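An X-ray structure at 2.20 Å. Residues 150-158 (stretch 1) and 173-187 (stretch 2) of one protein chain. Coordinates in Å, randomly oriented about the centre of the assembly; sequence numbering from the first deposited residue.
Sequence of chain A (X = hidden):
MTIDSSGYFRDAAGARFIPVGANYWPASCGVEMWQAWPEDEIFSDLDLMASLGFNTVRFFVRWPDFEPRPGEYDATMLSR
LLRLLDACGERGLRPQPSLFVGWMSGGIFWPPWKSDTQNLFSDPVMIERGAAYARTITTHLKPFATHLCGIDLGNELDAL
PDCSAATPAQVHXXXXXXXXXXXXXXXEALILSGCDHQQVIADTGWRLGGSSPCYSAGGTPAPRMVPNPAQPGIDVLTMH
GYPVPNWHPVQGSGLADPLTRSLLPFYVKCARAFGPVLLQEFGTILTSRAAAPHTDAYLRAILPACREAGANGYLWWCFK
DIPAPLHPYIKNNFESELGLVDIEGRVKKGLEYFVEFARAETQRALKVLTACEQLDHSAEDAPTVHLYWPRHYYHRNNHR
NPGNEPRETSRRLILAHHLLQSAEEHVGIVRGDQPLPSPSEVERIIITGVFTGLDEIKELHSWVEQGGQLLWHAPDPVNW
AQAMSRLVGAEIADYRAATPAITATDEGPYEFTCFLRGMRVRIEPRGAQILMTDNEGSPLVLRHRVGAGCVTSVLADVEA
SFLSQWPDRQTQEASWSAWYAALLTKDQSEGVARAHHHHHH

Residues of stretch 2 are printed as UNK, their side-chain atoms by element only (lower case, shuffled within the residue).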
ATOM      1  N   GLY A 150       9.072 -31.780 -25.236  1.00 53.98           N
ATOM      2  CA  GLY A 150       8.003 -31.354 -24.356  1.00 54.05           C
ATOM      3  C   GLY A 150       7.136 -30.272 -24.980  1.00 51.11           C
ATOM      4  O   GLY A 150       7.497 -29.619 -25.956  1.00 52.79           O
ATOM      5  N   ILE A 151       5.954 -30.088 -24.404  1.00 50.79           N
ATOM      6  CA  ILE A 151       5.063 -28.993 -24.774  1.00 49.53           C
ATOM      7  C   ILE A 151       5.050 -27.980 -23.632  1.00 51.07           C
ATOM      8  O   ILE A 151       4.727 -28.324 -22.490  1.00 51.35           O
ATOM      9  CB  ILE A 151       3.648 -29.493 -25.097  1.00 52.37           C
ATOM     10  CG1 ILE A 151       3.699 -30.426 -26.326  1.00 47.39           C
ATOM     11  CG2 ILE A 151       2.691 -28.299 -25.297  1.00 44.24           C
ATOM     12  CD1 ILE A 151       2.453 -31.263 -26.514  1.00 51.78           C
ATOM     13  N   ASP A 152       5.390 -26.731 -23.952  1.00 49.80           N
ATOM     14  CA  ASP A 152       5.455 -25.639 -22.986  1.00 50.81           C
ATOM     15  C   ASP A 152       4.073 -24.995 -22.843  1.00 51.54           C
ATOM     16  O   ASP A 152       3.548 -24.416 -23.802  1.00 50.27           O
ATOM     17  CB  ASP A 152       6.496 -24.611 -23.435  1.00 47.34           C
ATOM     18  CG  ASP A 152       6.842 -23.617 -22.349  1.00 51.92           C
ATOM     19  OD1 ASP A 152       6.806 -24.009 -21.166  1.00 53.49           O
ATOM     20  OD2 ASP A 152       7.158 -22.448 -22.671  1.00 52.93           O
ATOM     21  N   LEU A 153       3.497 -25.093 -21.644  1.00 51.47           N
ATOM     22  CA  LEU A 153       2.152 -24.567 -21.386  1.00 49.41           C
ATOM     23  C   LEU A 153       2.020 -23.103 -21.798  1.00 50.48           C
ATOM     24  O   LEU A 153       1.031 -22.700 -22.420  1.00 49.15           O
ATOM     25  CB  LEU A 153       1.821 -24.735 -19.905  1.00 46.92           C
ATOM     26  CG  LEU A 153       0.377 -24.495 -19.485  1.00 52.04           C
ATOM     27  CD1 LEU A 153      -0.564 -25.242 -20.443  1.00 52.48           C
ATOM     28  CD2 LEU A 153       0.188 -24.955 -18.059  1.00 46.13           C
ATOM     29  N   GLY A 154       2.999 -22.286 -21.441  1.00 49.52           N
ATOM     30  CA  GLY A 154       2.994 -20.898 -21.866  1.00 50.85           C
ATOM     31  C   GLY A 154       4.223 -20.224 -21.310  1.00 51.69           C
ATOM     32  O   GLY A 154       4.978 -20.809 -20.534  1.00 54.44           O
ATOM     33  N   ASN A 155       4.427 -18.981 -21.720  1.00 48.55           N
ATOM     34  CA  ASN A 155       5.594 -18.233 -21.296  1.00 45.47           C
ATOM     35  C   ASN A 155       5.274 -17.385 -20.062  1.00 47.67           C
ATOM     36  O   ASN A 155       4.498 -16.424 -20.142  1.00 45.81           O
ATOM     37  CB  ASN A 155       6.127 -17.340 -22.400  1.00 43.95           C
ATOM     38  CG  ASN A 155       7.420 -16.704 -21.976  1.00 46.98           C
ATOM     39  OD1 ASN A 155       8.231 -17.376 -21.348  1.00 46.46           O
ATOM     40  ND2 ASN A 155       7.591 -15.412 -22.229  1.00 45.99           N
ATOM     41  N   GLU A 156       5.886 -17.742 -18.934  1.00 45.67           N
ATOM     42  CA  GLU A 156       5.897 -16.912 -17.727  1.00 47.32           C
ATOM     43  C   GLU A 156       4.478 -16.536 -17.325  1.00 45.85           C
ATOM     44  O   GLU A 156       4.150 -15.367 -17.103  1.00 48.87           O
ATOM     45  CB  GLU A 156       6.770 -15.673 -17.933  1.00 46.73           C
ATOM     46  CG  GLU A 156       8.211 -16.040 -18.325  1.00 46.61           C
ATOM     47  CD  GLU A 156       9.225 -14.951 -18.039  1.00 50.79           C
ATOM     48  OE1 GLU A 156       8.855 -13.747 -18.073  1.00 54.23           O
ATOM     49  OE2 GLU A 156      10.405 -15.307 -17.784  1.00 54.17           O
ATOM     50  N   LEU A 157       3.619 -17.557 -17.260  1.00 43.66           N
ATOM     51  CA  LEU A 157       2.224 -17.322 -16.929  1.00 46.20           C
ATOM     52  C   LEU A 157       2.092 -16.730 -15.537  1.00 51.50           C
ATOM     53  O   LEU A 157       1.077 -16.097 -15.231  1.00 47.89           O
ATOM     54  CB  LEU A 157       1.426 -18.621 -17.045  1.00 46.47           C
ATOM     55  CG  LEU A 157       1.239 -19.153 -18.484  1.00 47.67           C
ATOM     56  CD1 LEU A 157       0.984 -20.667 -18.490  1.00 45.05           C
ATOM     57  CD2 LEU A 157       0.132 -18.399 -19.213  1.00 45.32           C
ATOM     58  N   ASP A 158       3.115 -16.898 -14.701  1.00 47.35           N
ATOM     59  CA  ASP A 158       3.108 -16.360 -13.355  1.00 48.39           C
ATOM     60  C   ASP A 158       3.471 -14.880 -13.301  1.00 47.36           C
ATOM     61  O   ASP A 158       3.385 -14.284 -12.227  1.00 53.24           O
ATOM     62  CB  ASP A 158       4.081 -17.163 -12.506  1.00 47.33           C
ATOM     63  CG  ASP A 158       5.495 -17.061 -13.027  1.00 47.54           C
ATOM     64  OD1 ASP A 158       5.757 -17.492 -14.143  1.00 51.21           O
ATOM     65  OD2 ASP A 158       6.355 -16.515 -12.340  1.00 55.37           O
ATOM     66  N   UNK A 173      -6.808 -24.772 -10.945  1.00 55.80           N
ATOM     67  CA  UNK A 173      -7.820 -25.388 -11.790  1.00 52.39           C
ATOM     68  C   UNK A 173      -7.539 -25.129 -13.264  1.00 57.29           C
ATOM     69  O   UNK A 173      -7.706 -26.026 -14.096  1.00 59.28           O
ATOM     70  o   UNK A 173     -11.311 -27.327 -13.216  1.00 62.21           O
ATOM     71  c   UNK A 173     -10.580 -26.839 -12.336  1.00 59.53           C
ATOM     72  c   UNK A 173      -9.214 -24.880 -11.394  1.00 54.90           C
ATOM     73  c   UNK A 173     -10.365 -25.314 -12.310  1.00 53.65           C
ATOM     74  o   UNK A 173     -10.025 -27.561 -11.483  1.00 64.19           O
ATOM     75  N   UNK A 174      -7.122 -23.910 -13.610  1.00 55.03           N
ATOM     76  CA  UNK A 174      -6.820 -23.599 -15.004  1.00 51.87           C
ATOM     77  C   UNK A 174      -5.702 -24.483 -15.523  1.00 56.87           C
ATOM     78  O   UNK A 174      -5.737 -24.949 -16.677  1.00 56.01           O
ATOM     79  c   UNK A 174      -2.542 -21.916 -17.686  1.00 48.43           C
ATOM     80  c   UNK A 174      -4.013 -20.970 -19.354  1.00 50.65           C
ATOM     81  n   UNK A 174      -6.385 -20.803 -18.558  1.00 51.94           N
ATOM     82  c   UNK A 174      -7.029 -21.137 -17.395  1.00 50.23           C
ATOM     83  c   UNK A 174      -5.056 -21.121 -18.441  1.00 51.13           C
ATOM     84  c   UNK A 174      -2.762 -21.369 -18.955  1.00 52.72           C
ATOM     85  c   UNK A 174      -6.138 -21.676 -16.507  1.00 53.14           C
ATOM     86  c   UNK A 174      -6.429 -22.134 -15.124  1.00 52.63           C
ATOM     87  c   UNK A 174      -4.864 -21.668 -17.156  1.00 50.67           C
ATOM     88  c   UNK A 174      -3.580 -22.069 -16.779  1.00 50.10           C
ATOM     89  N   UNK A 175      -4.705 -24.730 -14.667  1.00 55.03           N
ATOM     90  CA  UNK A 175      -3.564 -25.554 -15.041  1.00 54.66           C
ATOM     91  C   UNK A 175      -3.994 -26.998 -15.266  1.00 55.60           C
ATOM     92  O   UNK A 175      -3.585 -27.631 -16.242  1.00 53.20           O
ATOM     93  c   UNK A 175      -2.488 -25.457 -13.952  1.00 51.79           C
ATOM     94  s   UNK A 175      -0.992 -26.420 -14.235  1.00 51.15           S
ATOM     95  N   UNK A 176      -4.841 -27.522 -14.372  1.00 57.47           N
ATOM     96  CA  UNK A 176      -5.435 -28.840 -14.574  1.00 58.53           C
ATOM     97  C   UNK A 176      -6.188 -28.903 -15.892  1.00 55.82           C
ATOM     98  O   UNK A 176      -6.042 -29.867 -16.653  1.00 56.79           O
ATOM     99  c   UNK A 176      -6.380 -29.188 -13.415  1.00 61.25           C
ATOM    100  n   UNK A 176      -9.895 -31.776 -14.272  1.00 60.34           N
ATOM    101  c   UNK A 176     -10.032 -30.579 -13.705  1.00 62.96           C
ATOM    102  n   UNK A 176      -9.137 -30.152 -12.811  1.00 57.61           N
ATOM    103  n   UNK A 176     -11.062 -29.811 -14.040  1.00 53.71           N
ATOM    104  c   UNK A 176      -6.766 -30.679 -13.327  1.00 61.10           C
ATOM    105  c   UNK A 176      -7.967 -30.917 -12.397  1.00 59.34           C
ATOM    106  N   UNK A 177      -6.982 -27.872 -16.188  1.00 55.65           N
ATOM    107  CA  UNK A 177      -7.801 -27.903 -17.396  1.00 55.63           C
ATOM    108  C   UNK A 177      -6.948 -27.812 -18.654  1.00 52.48           C
ATOM    109  O   UNK A 177      -7.219 -28.505 -19.638  1.00 55.35           O
ATOM    110  c   UNK A 177     -10.956 -28.031 -16.865  1.00 58.29           C
ATOM    111  c   UNK A 177      -8.823 -26.776 -17.371  1.00 53.48           C
ATOM    112  n   UNK A 177     -11.320 -27.835 -18.265  1.00 64.19           N
ATOM    113  c   UNK A 177      -9.960 -26.992 -16.378  1.00 59.45           C
ATOM    114  n   UNK A 177     -13.163 -26.522 -17.820  1.00 61.84           N
ATOM    115  c   UNK A 177     -12.360 -27.118 -18.685  1.00 62.65           C
ATOM    116  n   UNK A 177     -12.607 -27.008 -19.980  1.00 66.90           N
ATOM    117  N   UNK A 178      -5.921 -26.960 -18.653  1.00 51.52           N
ATOM    118  CA  UNK A 178      -5.131 -26.786 -19.864  1.00 52.33           C
ATOM    119  C   UNK A 178      -4.196 -27.969 -20.096  1.00 54.58           C
ATOM    120  O   UNK A 178      -3.981 -28.370 -21.238  1.00 50.92           O
ATOM    121  c   UNK A 178      -5.167 -24.240 -19.699  1.00 52.30           C
ATOM    122  c   UNK A 178      -7.938 -24.098 -19.847  1.00 52.92           C
ATOM    123  s   UNK A 178      -6.509 -24.204 -20.909  1.00 52.66           S
ATOM    124  c   UNK A 178      -4.330 -25.489 -19.808  1.00 54.41           C
ATOM    125  N   UNK A 179      -3.626 -28.540 -19.034  1.00 57.78           N
ATOM    126  CA  UNK A 179      -2.872 -29.775 -19.212  1.00 55.95           C
ATOM    127  C   UNK A 179      -3.797 -30.912 -19.634  1.00 54.34           C
ATOM    128  O   UNK A 179      -3.446 -31.712 -20.504  1.00 55.20           O
ATOM    129  o   UNK A 179      -3.070 -30.281 -16.849  1.00 54.48           O
ATOM    130  c   UNK A 179      -2.128 -30.151 -17.929  1.00 55.14           C
ATOM    131  c   UNK A 179      -1.057 -29.114 -17.592  1.00 52.61           C
ATOM    132  N   UNK A 180      -4.978 -31.002 -19.022  1.00 55.89           N
ATOM    133  CA  UNK A 180      -5.905 -32.059 -19.382  1.00 57.02           C
ATOM    134  C   UNK A 180      -6.323 -31.993 -20.838  1.00 57.51           C
ATOM    135  O   UNK A 180      -6.484 -33.027 -21.496  1.00 56.40           O
ATOM    136  N   UNK A 181      -6.499 -30.772 -21.359  1.00 57.24           N
ATOM    137  CA  UNK A 181      -6.844 -30.593 -22.769  1.00 57.42           C
ATOM    138  C   UNK A 181      -5.720 -31.075 -23.671  1.00 60.31           C
ATOM    139  O   UNK A 181      -5.967 -31.686 -24.719  1.00 60.26           O
ATOM    140  c   UNK A 181      -7.146 -29.122 -23.052  1.00 54.80           C
ATOM    141  N   UNK A 182      -4.474 -30.786 -23.294  1.00 56.08           N
ATOM    142  CA  UNK A 182      -3.347 -31.244 -24.091  1.00 57.37           C
ATOM    143  C   UNK A 182      -3.314 -32.767 -24.109  1.00 60.10           C
ATOM    144  O   UNK A 182      -3.018 -33.393 -25.138  1.00 60.41           O
ATOM    145  c   UNK A 182      -1.893 -29.189 -24.031  1.00 52.31           C
ATOM    146  c   UNK A 182      -0.825 -31.471 -23.937  1.00 53.49           C
ATOM    147  c   UNK A 182      -1.077 -28.318 -23.068  1.00 57.46           C
ATOM    148  c   UNK A 182      -2.043 -30.632 -23.546  1.00 53.70           C
ATOM    149  N   UNK A 183      -3.664 -33.385 -22.983  1.00 57.27           N
ATOM    150  CA  UNK A 183      -3.605 -34.832 -22.863  1.00 62.99           C
ATOM    151  C   UNK A 183      -4.809 -35.528 -23.483  1.00 60.85           C
ATOM    152  O   UNK A 183      -4.795 -36.757 -23.593  1.00 63.97           O
ATOM    153  c   UNK A 183      -2.097 -34.822 -20.786  1.00 59.88           C
ATOM    154  c   UNK A 183      -1.774 -35.570 -19.485  1.00 56.73           C
ATOM    155  n   UNK A 183       1.006 -35.674 -20.125  1.00 55.57           N
ATOM    156  c   UNK A 183       0.589 -34.964 -19.077  1.00 59.03           C
ATOM    157  c   UNK A 183      -3.453 -35.226 -21.387  1.00 59.22           C
ATOM    158  n   UNK A 183       1.474 -34.311 -18.344  1.00 59.06           N
ATOM    159  n   UNK A 183      -0.699 -34.909 -18.748  1.00 56.53           N
ATOM    160  N   UNK A 184      -5.844 -34.786 -23.880  1.00 58.08           N
ATOM    161  CA  UNK A 184      -6.899 -35.374 -24.700  1.00 62.99           C
ATOM    162  C   UNK A 184      -6.398 -35.721 -26.094  1.00 62.11           C
ATOM    163  O   UNK A 184      -7.051 -36.495 -26.801  1.00 64.63           O
ATOM    164  c   UNK A 184      -8.093 -34.427 -24.808  1.00 60.18           C
ATOM    165  o   UNK A 184     -10.452 -33.031 -24.841  1.00 75.13           O
ATOM    166  c   UNK A 184      -9.000 -34.436 -23.595  1.00 61.15           C
ATOM    167  c   UNK A 184     -10.092 -33.385 -23.696  1.00 68.99           C
ATOM    168  o   UNK A 184     -10.575 -32.898 -22.642  1.00 72.59           O
ATOM    169  N   UNK A 185      -5.257 -35.167 -26.497  1.00 62.35           N
ATOM    170  CA  UNK A 185      -4.658 -35.438 -27.793  1.00 61.65           C
ATOM    171  C   UNK A 185      -3.358 -36.220 -27.662  1.00 60.66           C
ATOM    172  O   UNK A 185      -3.124 -37.161 -28.418  1.00 61.42           O
ATOM    173  c   UNK A 185      -5.770 -33.460 -28.859  1.00 58.40           C
ATOM    174  c   UNK A 185      -3.626 -34.358 -29.845  1.00 56.04           C
ATOM    175  c   UNK A 185      -4.436 -34.119 -28.565  1.00 59.91           C
ATOM    176  N   UNK A 186      -2.499 -35.859 -26.708  1.00 59.78           N
ATOM    177  CA  UNK A 186      -1.212 -36.524 -26.514  1.00 59.24           C
ATOM    178  C   UNK A 186      -1.094 -36.900 -25.044  1.00 65.32           C
ATOM    179  O   UNK A 186      -0.387 -36.233 -24.268  1.00 64.33           O
ATOM    180  c   UNK A 186       0.291 -36.579 -29.237  1.00 57.00           C
ATOM    181  c   UNK A 186       0.066 -35.291 -28.438  1.00 59.86           C
ATOM    182  c   UNK A 186       1.204 -34.309 -28.661  1.00 54.13           C
ATOM    183  c   UNK A 186      -0.051 -35.634 -26.960  1.00 60.59           C
ATOM    184  N   UNK A 187      -1.771 -37.971 -24.621  1.00 67.40           N
ATOM    185  CA  UNK A 187      -1.819 -38.294 -23.181  1.00 64.62           C
ATOM    186  C   UNK A 187      -0.461 -38.484 -22.534  1.00 64.42           C
ATOM    187  O   UNK A 187      -0.351 -38.298 -21.314  1.00 66.40           O
ATOM    188  c   UNK A 187      -2.614 -40.122 -24.561  1.00 63.42           C
ATOM    189  c   UNK A 187      -2.582 -38.901 -25.425  1.00 62.25           C
ATOM    190  c   UNK A 187      -2.644 -39.590 -23.137  1.00 65.40           C
TER

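Position 173 carries three carbons in line, the last bearing two oxygens. That is a carboxylate on a two-carbon arm, far from stretch 1: Glu 173. At 174, one carbon leads into fused five- and six-membered rings holding eight carbons and one nitrogen, an indole. One carbon of the six-membered ring touches both Leu 157 and Leu 153. This is Trp 174, and that carbon is CZ3: Trp 174 CZ3 lies 3.8 Å from Leu 157 CD1 and 4.1 Å from Leu 153 CD2; both leucines approach the ring obliquely.

Position 175 has one carbon and one sulfur, the sulfur 4.3 Å from CD2 of Leu 153: Cys 175, its CA-to-CB bond set sideways. Position 176 has three carbons, a nitrogen, and a carbon bearing two more nitrogens, a guanidinium: Arg 176. It reaches back one helical turn, with NE donating to OE1 of Glu 173 (3.0 Å) and NH2 to OE2 of Glu 173 (2.6 Å), a salt bridge with both N-H...O angles near linear. Position 177 repeats the guanidinium pattern without contact to stretch 1, and its terminal nitrogens bond elsewhere in the structure: Arg 177.

Position 178 is an unbranched chain of two carbons, a sulfur and a carbon, a thioether. Its CB sits 3.8 Å from CD1 of Leu 153, while the end of the chain leads away: Met 178. At 179 one carbon carries an oxygen and a carbon, the latter 4.4 Å from CD2 of Leu 153. The residue is Thr 179; its OG1 lies 2.8 Å from O of Cys 175 and 3.0 Å from O of Arg 176. Position 180 has no side-chain atoms: Gly 180. Position 181 has a single carbon, beyond reach of stretch 1: Ala 181.

Position 182 has four carbons forked at the first, one arm two carbons long: Ile 182. Its CD1 is 4.1 Å from CD1 of Leu 153, and its CG2 is 4.2 Å from CD1 of Ile 151. Position 183 is a third guanidinium chain, out of reach of stretch 1: Arg 183. Position 184 again shows a carboxylate on a two-carbon arm, Glu 184, exposed. Position 185 has one carbon bearing two, Val 185, without contact. Position 186 has four carbons forked at the second, one tip 3.9 Å from CD1 of Ile 151: Leu 186, through CD1. At 187 three carbons close a ring onto the backbone nitrogen: Pro 187, whose O accepts from NH1 of Arg 183 at 3.2 Å.

The contact is apolar packing, with no hydrogen bond across it and 346 Å² buried in total. The strand and helix run at 146°, nearer antiparallel than parallel, so Leu 153 meets Trp 174, Cys 175, Met 178, Thr 179 and Ile 182 while Ile 151 meets the later pair, Ile 182 and Leu 186. Leu 153, with 97 Å² covered, is the hub; the intervening Asp 152 points away.

Stretch 2, residues 173-187: EWCRRMTGAIREVLP
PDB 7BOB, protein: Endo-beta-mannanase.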